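Side-chain contact in pili retraction protein PilT (Thermus thermophilus, PDB 5FL3), which probably hydrolyses ATP to power retraction of type IV pili, as a member of the GSP E family of secretion ATPases: residues T197-A202 with D208-G213. Residues are numbered along the deposited sequence; the frame is centred on the assembly and turned at random.
Sequences TGLKYA and DVIMVG
No flat group joins Leu199 and Ala202 where they meet Ile210 and Val212. The one aromatic ring in the two segments, that of Tyr201, lies well back from the strand, and Lys200 CG lies over one of its faces, nearer the ring's edge than its centre and 4.3 Å from the ring plane. The contact itself is made by methyl groups. Leu199 CD1 sits 4.0 Å from Ile210 CG2 and 4.1 Å from Val212 CG2, so one methyl meets two branched residues that lie two apart on the strand. Leu199 CD2 also approaches Val212 CG2, at 4.2 Å. The leucine side chain crosses both partners at about a right angle. Its CG is anti to the backbone N (chi1 178°), and its end reaches closer to the strand than its CB bond suggests. Ile210 divides its two branches: CG2 goes to Leu199, while CD1, at the end of an extended chain (chi2 172°), comes 4.1 Å from Ala202 CB.

The helix runs nearly antiparallel to strand 209-212, at 170°, with 9.3 Å between the axes. It belongs to the beta-alpha-beta crossover from strand 182-187 to strand 209-212 in the P-loop NTPase sheet. Leu199 also touches Ala223 and Ala224 of helix 218-230. Met211 points to the other face of the sheet and touches the helix that follows the P-loop. Strand 209-212 is consistent with the family's Walker B strand. All four touching residues are buried and no hydrogen bond spans the two segments, which implies cohesion by dispersion and exclusion of water.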
ATOM      1  N   THR A 197      15.143  11.210  -4.772  1.00 44.58           N
ATOM      2  CA  THR A 197      15.047  12.615  -5.179  1.00 41.07           C
ATOM      3  C   THR A 197      13.905  13.319  -4.464  1.00 38.36           C
ATOM      4  O   THR A 197      14.038  14.435  -3.954  1.00 31.61           O
ATOM      5  CB  THR A 197      14.831  12.732  -6.689  1.00 41.25           C
ATOM      6  OG1 THR A 197      15.994  12.235  -7.354  1.00 47.59           O
ATOM      7  CG2 THR A 197      14.650  14.165  -7.087  1.00 47.61           C
ATOM      8  N   GLY A 198      12.771  12.642  -4.437  1.00 37.28           N
ATOM      9  CA  GLY A 198      11.607  13.193  -3.791  1.00 36.53           C
ATOM     10  C   GLY A 198      11.836  13.346  -2.302  1.00 33.11           C
ATOM     11  O   GLY A 198      11.502  14.386  -1.741  1.00 31.88           O
ATOM     12  N   LEU A 199      12.411  12.319  -1.672  1.00 32.77           N
ATOM     13  CA  LEU A 199      12.620  12.338  -0.236  1.00 31.19           C
ATOM     14  C   LEU A 199      13.593  13.467   0.088  1.00 35.31           C
ATOM     15  O   LEU A 199      13.336  14.294   0.972  1.00 36.78           O
ATOM     16  CB  LEU A 199      13.121  10.977   0.275  1.00 27.66           C
ATOM     17  CG  LEU A 199      13.466  10.778   1.765  1.00 27.68           C
ATOM     18  CD1 LEU A 199      12.421  11.364   2.680  1.00 35.22           C
ATOM     19  CD2 LEU A 199      13.635   9.317   2.107  1.00 28.25           C
ATOM     20  N   LYS A 200      14.678  13.538  -0.673  1.00 33.89           N
ATOM     21  CA  LYS A 200      15.720  14.515  -0.420  1.00 36.48           C
ATOM     22  C   LYS A 200      15.203  15.961  -0.494  1.00 40.68           C
ATOM     23  O   LYS A 200      15.463  16.770   0.412  1.00 38.74           O
ATOM     24  CB  LYS A 200      16.878  14.316  -1.404  1.00 37.93           C
ATOM     25  CG  LYS A 200      17.788  15.537  -1.574  1.00 39.94           C
ATOM     26  CD  LYS A 200      18.897  15.176  -2.526  1.00 45.43           C
ATOM     27  CE  LYS A 200      19.626  16.368  -3.070  1.00 39.44           C
ATOM     28  NZ  LYS A 200      20.476  15.867  -4.179  1.00 36.35           N
ATOM     29  N   TYR A 201      14.477  16.295  -1.557  1.00 35.94           N
ATOM     30  CA  TYR A 201      14.052  17.671  -1.695  1.00 35.74           C
ATOM     31  C   TYR A 201      12.879  17.944  -0.781  1.00 32.92           C
ATOM     32  O   TYR A 201      12.631  19.089  -0.443  1.00 33.60           O
ATOM     33  CB  TYR A 201      13.728  18.016  -3.153  1.00 36.16           C
ATOM     34  CG  TYR A 201      14.985  18.260  -3.950  1.00 37.79           C
ATOM     35  CD1 TYR A 201      15.668  19.466  -3.854  1.00 38.17           C
ATOM     36  CD2 TYR A 201      15.517  17.265  -4.766  1.00 44.97           C
ATOM     37  CE1 TYR A 201      16.840  19.678  -4.559  1.00 42.22           C
ATOM     38  CE2 TYR A 201      16.688  17.470  -5.481  1.00 42.06           C
ATOM     39  CZ  TYR A 201      17.344  18.679  -5.372  1.00 44.75           C
ATOM     40  OH  TYR A 201      18.506  18.883  -6.081  1.00 53.33           O
ATOM     41  N   ALA A 202      12.176  16.901  -0.350  1.00 36.32           N
ATOM     42  CA  ALA A 202      11.096  17.099   0.624  1.00 31.92           C
ATOM     43  C   ALA A 202      11.662  17.704   1.903  1.00 34.20           C
ATOM     44  O   ALA A 202      10.981  18.500   2.563  1.00 32.09           O
ATOM     45  CB  ALA A 202      10.373  15.798   0.930  1.00 31.35           C
ATOM     46  N   ASP A 208       5.725  18.583   7.395  1.00 36.10           N
ATOM     47  CA  ASP A 208       5.489  17.927   8.687  1.00 37.25           C
ATOM     48  C   ASP A 208       5.422  16.411   8.509  1.00 39.61           C
ATOM     49  O   ASP A 208       5.900  15.645   9.359  1.00 34.18           O
ATOM     50  CB  ASP A 208       4.191  18.409   9.336  1.00 36.56           C
ATOM     51  CG  ASP A 208       4.149  19.906   9.503  1.00 36.70           C
ATOM     52  OD1 ASP A 208       4.876  20.416  10.388  1.00 44.16           O
ATOM     53  OD2 ASP A 208       3.396  20.563   8.748  1.00 35.06           O
ATOM     54  N   VAL A 209       4.802  15.989   7.403  1.00 36.35           N
ATOM     55  CA  VAL A 209       4.592  14.576   7.139  1.00 33.62           C
ATOM     56  C   VAL A 209       5.149  14.253   5.783  1.00 36.27           C
ATOM     57  O   VAL A 209       4.819  14.932   4.799  1.00 37.07           O
ATOM     58  CB  VAL A 209       3.095  14.187   7.188  1.00 36.80           C
ATOM     59  CG1 VAL A 209       2.935  12.675   7.043  1.00 26.76           C
ATOM     60  CG2 VAL A 209       2.462  14.679   8.495  1.00 30.05           C
ATOM     61  N   ILE A 210       6.012  13.238   5.732  1.00 32.73           N
ATOM     62  CA  ILE A 210       6.526  12.751   4.462  1.00 32.50           C
ATOM     63  C   ILE A 210       6.145  11.284   4.239  1.00 30.89           C
ATOM     64  O   ILE A 210       6.412  10.413   5.059  1.00 30.00           O
ATOM     65  CB  ILE A 210       8.064  12.890   4.365  1.00 35.10           C
ATOM     66  CG1 ILE A 210       8.506  14.325   4.666  1.00 34.86           C
ATOM     67  CG2 ILE A 210       8.570  12.411   2.985  1.00 27.57           C
ATOM     68  CD1 ILE A 210      10.022  14.480   4.773  1.00 37.21           C
ATOM     69  N   MET A 211       5.508  11.019   3.111  1.00 34.82           N
ATOM     70  CA  MET A 211       5.191   9.653   2.747  1.00 34.19           C
ATOM     71  C   MET A 211       6.052   9.234   1.568  1.00 34.05           C
ATOM     72  O   MET A 211       6.023   9.861   0.515  1.00 34.08           O
ATOM     73  CB  MET A 211       3.707   9.512   2.416  1.00 32.37           C
ATOM     74  CG  MET A 211       3.244   8.073   2.355  1.00 37.82           C
ATOM     75  SD  MET A 211       3.259   7.390   0.693  1.00 36.59           S
ATOM     76  CE  MET A 211       1.633   7.905   0.149  1.00 36.24           C
ATOM     77  N   VAL A 212       6.846   8.195   1.780  1.00 33.52           N
ATOM     78  CA  VAL A 212       7.662   7.594   0.742  1.00 34.64           C
ATOM     79  C   VAL A 212       7.047   6.259   0.382  1.00 36.32           C
ATOM     80  O   VAL A 212       7.141   5.327   1.179  1.00 34.25           O
ATOM     81  CB  VAL A 212       9.099   7.347   1.214  1.00 34.73           C
ATOM     82  CG1 VAL A 212      10.014   7.166   0.024  1.00 30.31           C
ATOM     83  CG2 VAL A 212       9.567   8.469   2.110  1.00 31.34           C
ATOM     84  N   GLY A 213       6.433   6.167  -0.801  1.00 37.63           N
ATOM     85  CA  GLY A 213       5.658   4.995  -1.207  1.00 33.33           C
ATOM     86  C   GLY A 213       6.317   3.651  -0.944  1.00 39.53           C
ATOM     87  O   GLY A 213       5.666   2.704  -0.504  1.00 38.24           O
TER